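Local structure of cytochrome P450 RhF (Acinetobacter radioresistens, 6RO8) at residues T274-L285 with C310-V318; I402-F412 with P423-Q431. The protein probably acts as a heme-dependent monooxygenase, and the crystallised chain is its heme domain without the part that carries the iron-sulfur cluster. One frame throughout, in Å; residues are numbered along the deposited sequence.

Interaction 1 (T274-L285 with C310-V318); sequences TTALASANALKL and CLRHSGSVV. With HEM (protoporphyrin IX containing Fe), chain B; HIS (histidine), chain C.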
# COMPACT_ATOMS: atom_id res chain seq x y z
N THR A 274 3.96 0.37 -2.14
CA THR A 274 3.54 -0.66 -1.20
C THR A 274 4.42 -1.92 -1.31
O THR A 274 4.62 -2.61 -0.30
CB THR A 274 2.06 -1.02 -1.39
OG1 THR A 274 1.71 -0.99 -2.77
CG2 THR A 274 1.17 -0.09 -0.60
N THR A 275 4.93 -2.23 -2.51
CA THR A 275 5.86 -3.34 -2.68
C THR A 275 7.18 -3.09 -1.96
O THR A 275 7.76 -4.02 -1.39
CB THR A 275 6.09 -3.58 -4.17
OG1 THR A 275 4.83 -3.76 -4.82
CG2 THR A 275 6.93 -4.83 -4.40
N ALA A 276 7.67 -1.84 -1.97
CA ALA A 276 8.93 -1.56 -1.28
C ALA A 276 8.73 -1.61 0.23
O ALA A 276 9.54 -2.21 0.94
CB ALA A 276 9.49 -0.20 -1.69
N LEU A 277 7.67 -0.97 0.74
CA LEU A 277 7.40 -1.04 2.18
C LEU A 277 7.24 -2.48 2.63
O LEU A 277 7.84 -2.89 3.64
CB LEU A 277 6.15 -0.23 2.51
CG LEU A 277 6.20 1.27 2.27
CD1 LEU A 277 4.80 1.85 2.37
CD2 LEU A 277 7.14 1.94 3.27
N ALA A 278 6.47 -3.28 1.88
CA ALA A 278 6.19 -4.66 2.28
C ALA A 278 7.47 -5.50 2.28
O ALA A 278 7.66 -6.33 3.18
CB ALA A 278 5.14 -5.29 1.36
N SER A 279 8.33 -5.31 1.27
CA SER A 279 9.62 -6.02 1.21
C SER A 279 10.51 -5.69 2.39
O SER A 279 11.26 -6.56 2.86
CB SER A 279 10.36 -5.71 -0.10
OG SER A 279 9.55 -5.88 -1.24
N ALA A 280 10.50 -4.43 2.82
CA ALA A 280 11.27 -4.07 4.00
C ALA A 280 10.67 -4.71 5.26
O ALA A 280 11.41 -5.24 6.11
CB ALA A 280 11.36 -2.56 4.13
N ASN A 281 9.34 -4.71 5.37
CA ASN A 281 8.69 -5.35 6.51
C ASN A 281 9.03 -6.82 6.59
O ASN A 281 9.35 -7.35 7.67
CB ASN A 281 7.18 -5.18 6.42
CG ASN A 281 6.75 -3.80 6.69
OD1 ASN A 281 7.50 -3.01 7.26
ND2 ASN A 281 5.53 -3.47 6.25
N ALA A 282 8.96 -7.51 5.45
CA ALA A 282 9.19 -8.95 5.43
C ALA A 282 10.63 -9.29 5.82
O ALA A 282 10.85 -10.18 6.65
CB ALA A 282 8.85 -9.52 4.05
N LEU A 283 11.60 -8.58 5.24
CA LEU A 283 13.00 -8.82 5.59
C LEU A 283 13.26 -8.48 7.05
O LEU A 283 13.99 -9.21 7.74
CB LEU A 283 13.92 -8.00 4.69
CG LEU A 283 14.03 -8.47 3.25
CD1 LEU A 283 14.50 -7.34 2.38
CD2 LEU A 283 14.98 -9.63 3.16
N LYS A 284 12.66 -7.39 7.55
CA LYS A 284 12.77 -7.06 8.97
C LYS A 284 12.23 -8.19 9.84
O LYS A 284 12.87 -8.60 10.82
CB LYS A 284 12.05 -5.74 9.25
CG LYS A 284 12.01 -5.26 10.70
CD LYS A 284 11.48 -3.82 10.76
CE LYS A 284 11.23 -3.37 12.19
NZ LYS A 284 10.35 -4.35 12.90
N LEU A 285 11.06 -8.72 9.49
CA LEU A 285 10.45 -9.82 10.24
C LEU A 285 11.33 -11.06 10.22
O LEU A 285 11.64 -11.63 11.27
CB LEU A 285 9.09 -10.15 9.64
CG LEU A 285 7.83 -9.62 10.29
CD1 LEU A 285 6.66 -10.18 9.52
CD2 LEU A 285 7.78 -10.04 11.74
N CYS A 310 4.17 -12.82 6.05
CA CYS A 310 4.63 -11.45 6.28
C CYS A 310 3.59 -10.42 5.89
O CYS A 310 3.38 -9.44 6.62
CB CYS A 310 5.95 -11.20 5.53
SG CYS A 310 7.39 -12.01 6.23
N LEU A 311 2.96 -10.62 4.73
CA LEU A 311 1.87 -9.75 4.30
C LEU A 311 0.71 -9.74 5.30
O LEU A 311 0.07 -8.69 5.53
CB LEU A 311 1.39 -10.21 2.93
CG LEU A 311 2.35 -9.93 1.76
CD1 LEU A 311 1.81 -10.52 0.44
CD2 LEU A 311 2.58 -8.40 1.64
N ARG A 312 0.39 -10.90 5.87
CA ARG A 312 -0.61 -10.93 6.93
C ARG A 312 -0.10 -10.22 8.17
O ARG A 312 -0.80 -9.38 8.75
CB ARG A 312 -0.98 -12.37 7.28
CG ARG A 312 -2.07 -12.43 8.35
CD ARG A 312 -2.07 -13.77 9.08
NE ARG A 312 -0.85 -13.99 9.83
CZ ARG A 312 -0.69 -13.66 11.11
NH1 ARG A 312 -1.69 -13.09 11.78
NH2 ARG A 312 0.46 -13.88 11.72
N HIS A 313 1.12 -10.53 8.59
CA HIS A 313 1.56 -10.15 9.93
C HIS A 313 1.95 -8.67 9.99
O HIS A 313 1.60 -7.96 10.94
CB HIS A 313 2.75 -11.02 10.34
CG HIS A 313 3.27 -10.68 11.70
ND1 HIS A 313 4.01 -9.55 11.94
CD2 HIS A 313 3.13 -11.31 12.88
CE1 HIS A 313 4.32 -9.50 13.23
NE2 HIS A 313 3.80 -10.56 13.82
N SER A 314 2.72 -8.22 9.00
CA SER A 314 3.21 -6.85 8.91
C SER A 314 3.18 -6.42 7.45
O SER A 314 4.21 -6.17 6.82
CB SER A 314 4.62 -6.67 9.46
OG SER A 314 4.84 -7.37 10.67
N GLY A 315 1.97 -6.35 6.91
CA GLY A 315 1.78 -5.84 5.56
C GLY A 315 2.04 -4.34 5.46
O GLY A 315 2.17 -3.63 6.46
N SER A 316 2.14 -3.87 4.22
CA SER A 316 2.46 -2.48 3.94
C SER A 316 1.24 -1.59 3.89
O SER A 316 1.38 -0.37 4.05
CB SER A 316 3.21 -2.37 2.61
OG SER A 316 2.53 -3.10 1.59
N VAL A 317 0.05 -2.14 3.66
CA VAL A 317 -1.21 -1.44 3.89
C VAL A 317 -1.78 -1.93 5.22
O VAL A 317 -2.09 -3.12 5.37
CB VAL A 317 -2.20 -1.67 2.75
CG1 VAL A 317 -3.54 -0.99 3.07
CG2 VAL A 317 -1.62 -1.14 1.43
N VAL A 318 -1.93 -1.02 6.17
CA VAL A 318 -2.44 -1.36 7.50
C VAL A 318 -3.86 -0.87 7.74
O VAL A 318 -4.49 -1.31 8.71
CB VAL A 318 -1.51 -0.80 8.61
CG1 VAL A 318 -0.14 -1.53 8.58
CG2 VAL A 318 -1.34 0.71 8.44
CHA HEM B . -5.94 -2.17 -5.01
CHB HEM B . -2.65 -3.13 -1.55
CHC HEM B . 0.89 -3.50 -4.89
CHD HEM B . -2.33 -2.07 -8.23
C1A HEM B . -5.36 -2.38 -3.77
C2A HEM B . -6.03 -2.32 -2.48
C3A HEM B . -5.13 -2.59 -1.54
C4A HEM B . -3.84 -2.82 -2.18
CMA HEM B . -5.42 -2.63 -0.02
CAA HEM B . -7.52 -2.03 -2.23
CBA HEM B . -8.21 -3.37 -2.04
CGA HEM B . -9.70 -3.20 -1.88
O1A HEM B . -10.19 -2.05 -1.87
O2A HEM B . -10.39 -4.24 -1.75
C1B HEM B . -1.44 -3.40 -2.15
C2B HEM B . -0.27 -3.94 -1.49
C3B HEM B . 0.72 -4.03 -2.41
C4B HEM B . 0.20 -3.56 -3.69
CMB HEM B . -0.24 -4.32 0.01
CAB HEM B . 2.17 -4.56 -2.27
CBB HEM B . 2.65 -5.22 -1.21
C1C HEM B . 0.34 -3.14 -6.10
C2C HEM B . 0.99 -3.05 -7.39
C3C HEM B . 0.07 -2.65 -8.30
C4C HEM B . -1.18 -2.48 -7.61
CMC HEM B . 2.49 -3.37 -7.62
CAC HEM B . 0.17 -2.39 -9.82
CBC HEM B . 1.32 -2.49 -10.50
C1D HEM B . -3.57 -1.94 -7.66
C2D HEM B . -4.78 -1.52 -8.35
C3D HEM B . -5.77 -1.56 -7.47
C4D HEM B . -5.24 -2.00 -6.19
CMD HEM B . -4.90 -1.10 -9.83
CAD HEM B . -7.23 -1.16 -7.80
CBD HEM B . -8.04 -2.33 -8.33
CGD HEM B . -9.51 -2.01 -8.19
O1D HEM B . -9.84 -0.91 -7.70
O2D HEM B . -10.37 -2.86 -8.54
NA HEM B . -4.03 -2.67 -3.54
NB HEM B . -1.11 -3.18 -3.49
NC HEM B . -0.99 -2.78 -6.28
ND HEM B . -3.90 -2.23 -6.35
FE HEM B . -2.48 -2.72 -4.94
N HIS C . -1.80 3.38 -3.09
CA HIS C . -2.08 2.05 -2.56
C HIS C . -0.99 1.06 -2.96
O HIS C . -1.13 -0.14 -2.69
CB HIS C . -3.44 1.55 -3.05
CG HIS C . -3.72 1.89 -4.49
ND1 HIS C . -4.12 0.94 -5.41
CD2 HIS C . -3.66 3.06 -5.16
CE1 HIS C . -4.29 1.51 -6.58
NE2 HIS C . -4.02 2.80 -6.46
OXT HIS C . 0.03 1.44 -3.53
O HOH W 1 5.11 -7.54 4.43
O HOH W 2 -2.22 -0.46 -4.63
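T274, A278 and N281 meet S316 and S314 in a buried contact of one helix with the end of a second, nearly perpendicular helix and the loop that follows it, at the heart of the P450 fold. The axes of 274-285 and 310-314 cross at 91° and approach to 9.5 Å. The first segment belongs to the distal helix I. The second holds the last part of helix K, whose ExxR motif is completed by E309, salt-bridged to R312. Beyond that helix the chain runs on as a loop beside the heme.

The hydroxyl of S316 lies between its own N and carbonyl carbon (chi1 49°), a setting that turns OG to T274 O, 2.9 Å away. OG and A278 N grip this carbonyl from opposite faces, OG tilted out of its plane. A water donates to both A278 O and S314 O, bridging the backbones. N281 ND2 adds a weak bond to S314 O at 3.1 Å, and its stronger partner is R421 O.

The apolar part combines the small A278, A282 and C310 with the branches of L311 and L285. A282 CB rests against C310 SG at 3.6 Å, while the CD2 branch of L311 reaches A278 CB. L285 sends CD1 to within 3.6 Å of H313 ND1 and also touches S314 OG. H313 ND1 and S314 OG are hydrogen-bonded at 2.7 Å and H313 NE2 bonds to D359 O, so the ring is held at both nitrogens.

At the heme end, T274 CG2 meets V317 CG2 at 3.6 Å, and A278 CB lies 3.6 Å from heme CBB; S316 OG lies near the methyl CMB on the same pyrrole as that vinyl. T274 OG1 faces the carboxylate of the bound histidine, consistent with the I-helix threonine of P450s. Away from helix K, T275, S279 and L283 pack on helix 384-401, with S279, A280 and L283 also against helix 163-168.

Interaction 2 (I402-F412 with P423-Q431); sequences IPDLKLCEQEF and PEALWTEWQ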
# COMPACT_ATOMS: atom_id res chain seq x y z
N ILE A 402 23.62 -14.33 1.06
CA ILE A 402 24.08 -13.85 2.36
C ILE A 402 23.31 -14.58 3.44
O ILE A 402 22.45 -13.98 4.11
CB ILE A 402 23.89 -12.33 2.49
CG1 ILE A 402 24.25 -11.59 1.20
CG2 ILE A 402 24.71 -11.82 3.62
CD1 ILE A 402 24.06 -10.09 1.31
N PRO A 403 23.54 -15.87 3.65
CA PRO A 403 22.76 -16.60 4.66
C PRO A 403 23.05 -16.17 6.10
O PRO A 403 22.23 -16.46 6.98
CB PRO A 403 23.15 -18.06 4.43
CG PRO A 403 24.44 -18.00 3.68
CD PRO A 403 24.39 -16.78 2.85
N ASP A 404 24.17 -15.50 6.37
CA ASP A 404 24.43 -14.96 7.70
C ASP A 404 23.88 -13.55 7.88
O ASP A 404 24.20 -12.90 8.87
CB ASP A 404 25.94 -15.00 8.02
CG ASP A 404 26.76 -14.02 7.18
OD1 ASP A 404 26.49 -13.88 5.97
OD2 ASP A 404 27.68 -13.40 7.75
N LEU A 405 23.07 -13.07 6.93
CA LEU A 405 22.43 -11.77 7.05
C LEU A 405 21.72 -11.63 8.39
O LEU A 405 20.97 -12.52 8.80
CB LEU A 405 21.41 -11.61 5.92
CG LEU A 405 21.05 -10.17 5.62
CD1 LEU A 405 22.34 -9.65 5.14
CD2 LEU A 405 20.01 -10.08 4.54
N LYS A 406 21.96 -10.50 9.07
CA LYS A 406 21.28 -10.20 10.32
C LYS A 406 20.98 -8.70 10.40
O LYS A 406 21.68 -7.89 9.79
CB LYS A 406 22.09 -10.61 11.57
CG LYS A 406 23.56 -10.17 11.61
CD LYS A 406 24.38 -11.17 12.43
CE LYS A 406 25.07 -12.17 11.54
NZ LYS A 406 25.33 -13.49 12.16
N LEU A 407 19.95 -8.35 11.16
CA LEU A 407 19.66 -6.94 11.40
C LEU A 407 20.73 -6.34 12.31
O LEU A 407 21.18 -6.98 13.26
CB LEU A 407 18.28 -6.79 12.04
CG LEU A 407 17.07 -7.08 11.15
CD1 LEU A 407 15.82 -7.35 12.01
CD2 LEU A 407 16.82 -5.94 10.16
N CYS A 408 21.15 -5.12 12.01
CA CYS A 408 21.92 -4.37 12.99
C CYS A 408 21.01 -3.80 14.07
O CYS A 408 19.81 -3.62 13.87
CB CYS A 408 22.69 -3.21 12.35
SG CYS A 408 23.69 -3.54 10.87
N GLU A 409 21.60 -3.52 15.23
CA GLU A 409 20.90 -2.72 16.23
C GLU A 409 20.61 -1.35 15.65
O GLU A 409 21.51 -0.70 15.11
CB GLU A 409 21.74 -2.59 17.50
CG GLU A 409 22.13 -3.92 18.10
CD GLU A 409 23.03 -3.77 19.31
OE1 GLU A 409 23.20 -2.63 19.79
OE2 GLU A 409 23.58 -4.80 19.77
N GLN A 410 19.35 -0.93 15.71
CA GLN A 410 18.97 0.33 15.11
C GLN A 410 17.61 0.74 15.66
O GLN A 410 16.83 -0.11 16.10
CB GLN A 410 18.91 0.24 13.58
CG GLN A 410 17.80 -0.68 13.07
CD GLN A 410 18.10 -1.30 11.71
OE1 GLN A 410 17.95 -0.66 10.67
NE2 GLN A 410 18.53 -2.57 11.72
N GLU A 411 17.37 2.04 15.65
CA GLU A 411 16.02 2.55 15.82
C GLU A 411 15.32 2.53 14.47
O GLU A 411 15.92 2.90 13.45
CB GLU A 411 16.04 3.97 16.38
CG GLU A 411 16.67 4.07 17.76
CD GLU A 411 15.64 4.22 18.87
OE1 GLU A 411 15.12 5.34 19.04
OE2 GLU A 411 15.35 3.22 19.55
N PHE A 412 14.08 2.08 14.45
CA PHE A 412 13.27 2.08 13.23
C PHE A 412 12.29 3.24 13.27
O PHE A 412 11.60 3.44 14.27
CB PHE A 412 12.51 0.76 13.06
CG PHE A 412 13.41 -0.40 12.78
CD1 PHE A 412 13.89 -0.62 11.50
CD2 PHE A 412 13.79 -1.25 13.80
CE1 PHE A 412 14.71 -1.68 11.24
CE2 PHE A 412 14.62 -2.31 13.55
CZ PHE A 412 15.08 -2.53 12.26
N PRO A 423 9.56 0.51 7.41
CA PRO A 423 10.66 1.26 8.04
C PRO A 423 11.42 2.07 6.99
O PRO A 423 11.60 1.63 5.86
CB PRO A 423 11.53 0.16 8.64
CG PRO A 423 11.33 -1.02 7.70
CD PRO A 423 9.91 -0.90 7.16
N GLU A 424 11.86 3.27 7.39
CA GLU A 424 12.58 4.13 6.44
C GLU A 424 13.96 3.58 6.11
O GLU A 424 14.44 3.73 4.98
CB GLU A 424 12.68 5.55 7.01
CG GLU A 424 11.39 6.00 7.59
CD GLU A 424 11.18 7.48 7.49
OE1 GLU A 424 11.20 8.15 8.55
OE2 GLU A 424 11.00 7.97 6.36
N ALA A 425 14.62 2.95 7.08
CA ALA A 425 15.89 2.29 6.87
C ALA A 425 15.79 0.84 7.32
O ALA A 425 14.94 0.48 8.15
CB ALA A 425 17.02 3.01 7.62
N LEU A 426 16.67 -0.00 6.76
CA LEU A 426 16.78 -1.41 7.15
C LEU A 426 18.28 -1.74 7.22
O LEU A 426 18.86 -2.29 6.27
CB LEU A 426 16.03 -2.33 6.18
CG LEU A 426 15.72 -3.73 6.72
CD1 LEU A 426 14.75 -3.68 7.91
CD2 LEU A 426 15.20 -4.67 5.64
N TRP A 427 18.91 -1.41 8.34
CA TRP A 427 20.35 -1.60 8.48
C TRP A 427 20.68 -3.04 8.85
O TRP A 427 20.03 -3.66 9.69
CB TRP A 427 20.92 -0.62 9.51
CG TRP A 427 21.24 0.69 8.87
CD1 TRP A 427 20.54 1.86 8.97
CD2 TRP A 427 22.34 0.96 7.98
NE1 TRP A 427 21.14 2.84 8.21
CE2 TRP A 427 22.25 2.31 7.60
CE3 TRP A 427 23.40 0.20 7.49
CZ2 TRP A 427 23.16 2.91 6.74
CZ3 TRP A 427 24.30 0.79 6.63
CH2 TRP A 427 24.18 2.13 6.27
N THR A 428 21.72 -3.56 8.22
CA THR A 428 21.88 -5.00 8.10
C THR A 428 23.35 -5.32 7.81
O THR A 428 24.05 -4.54 7.17
CB THR A 428 20.95 -5.51 6.99
OG1 THR A 428 21.19 -6.90 6.76
CG2 THR A 428 21.21 -4.76 5.74
N GLU A 429 23.81 -6.47 8.32
CA GLU A 429 25.24 -6.77 8.31
C GLU A 429 25.49 -8.26 8.07
O GLU A 429 24.60 -9.09 8.25
CB GLU A 429 25.90 -6.38 9.62
CG GLU A 429 25.23 -6.95 10.85
CD GLU A 429 25.86 -6.47 12.14
OE1 GLU A 429 26.74 -5.58 12.06
OE2 GLU A 429 25.49 -6.96 13.23
N TRP A 430 26.73 -8.58 7.71
CA TRP A 430 27.13 -9.96 7.40
C TRP A 430 28.66 -10.05 7.30
O TRP A 430 29.38 -9.12 7.68
CB TRP A 430 26.48 -10.45 6.11
CG TRP A 430 26.90 -9.73 4.84
CD1 TRP A 430 27.70 -10.22 3.84
CD2 TRP A 430 26.49 -8.42 4.40
NE1 TRP A 430 27.83 -9.30 2.83
CE2 TRP A 430 27.10 -8.18 3.15
CE3 TRP A 430 25.68 -7.42 4.94
CZ2 TRP A 430 26.92 -6.99 2.43
CZ3 TRP A 430 25.51 -6.23 4.24
CH2 TRP A 430 26.12 -6.03 3.00
N GLN A 431 29.14 -11.18 6.77
CA GLN A 431 30.57 -11.43 6.55
C GLN A 431 31.22 -10.41 5.61
O GLN A 431 31.42 -10.68 4.42
CB GLN A 431 30.78 -12.82 5.97
CG GLN A 431 32.26 -13.18 5.76
CD GLN A 431 32.53 -13.88 4.43
OE1 GLN A 431 32.58 -15.11 4.35
NE2 GLN A 431 32.69 -13.09 3.37
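K406 and E429 form an antiparallel hydrogen-bonded pair, joined through their backbones. K406 N reaches E429 O at 3.1 Å and E429 N returns to K406 O at 3.0 Å. L407 and T428 follow as a non-hydrogen-bonded pair, after which C408 N meets W427 O at 3.0 Å.

Side chains extend this ladder. T428 OG1, anti to its own N (chi1 174°), gives K406 O a second donor, well above the plane. Beyond C408 the Q410 amide takes over the work of a strand backbone. Its OE1 accepts W427 N at 2.6 Å, in plane on a lone pair, while NE2 donates to W427 O at 2.7 Å and also to C408 O. Three bonds thus fix the rotation of the amide. At the other end, D404 OD2 receives a weak bond from Q431 N.

The two strands belong to a small three-stranded antiparallel sheet of the P450 fold, in which 427-429 lies between 406-407 and 160-162. The strand 406-407 is reached through a type I turn, I402 to L405, directly after helix 384-401.

Apolar contacts cluster on the side of L407 and T428. L407 CD2 meets L426 CD1 at 3.8 Å, and that methyl also touches F412 CE1. P423 CB lies beside F412 CD1, with the two side chains pointing the same way, and Q410 CG sits over one face of the phenyl ring, toward its rim. Near the turn, I402 lies over a face of W430: CD1 is 4.1 Å from the centroid of the five-membered ring, 13° off its normal, a CH-pi contact. W430 NE1 is hydrogen-bonded to I156 O.

How the interactions relate
From the N terminus, helix 273-288 comes first; the chain then turns back through largely helical residues, and interaction 1 closes that loop when 310-318 reaches the helix. The heme-ligating C381 and helix 384-401 follow before interaction 2 opens. Its own loop is short, ten residues without helix or strand. The two loops are therefore in series and neither encloses the other. They nevertheless touch in space, their centres 15 Å apart: the amide of N281 packs on P423, and K284 CB and L283 CB on the two methyls of L426. Helix 273-288 thus joins helix 303-314 and the heme pocket to the small sheet of 160-162, 406-407 and 427-429.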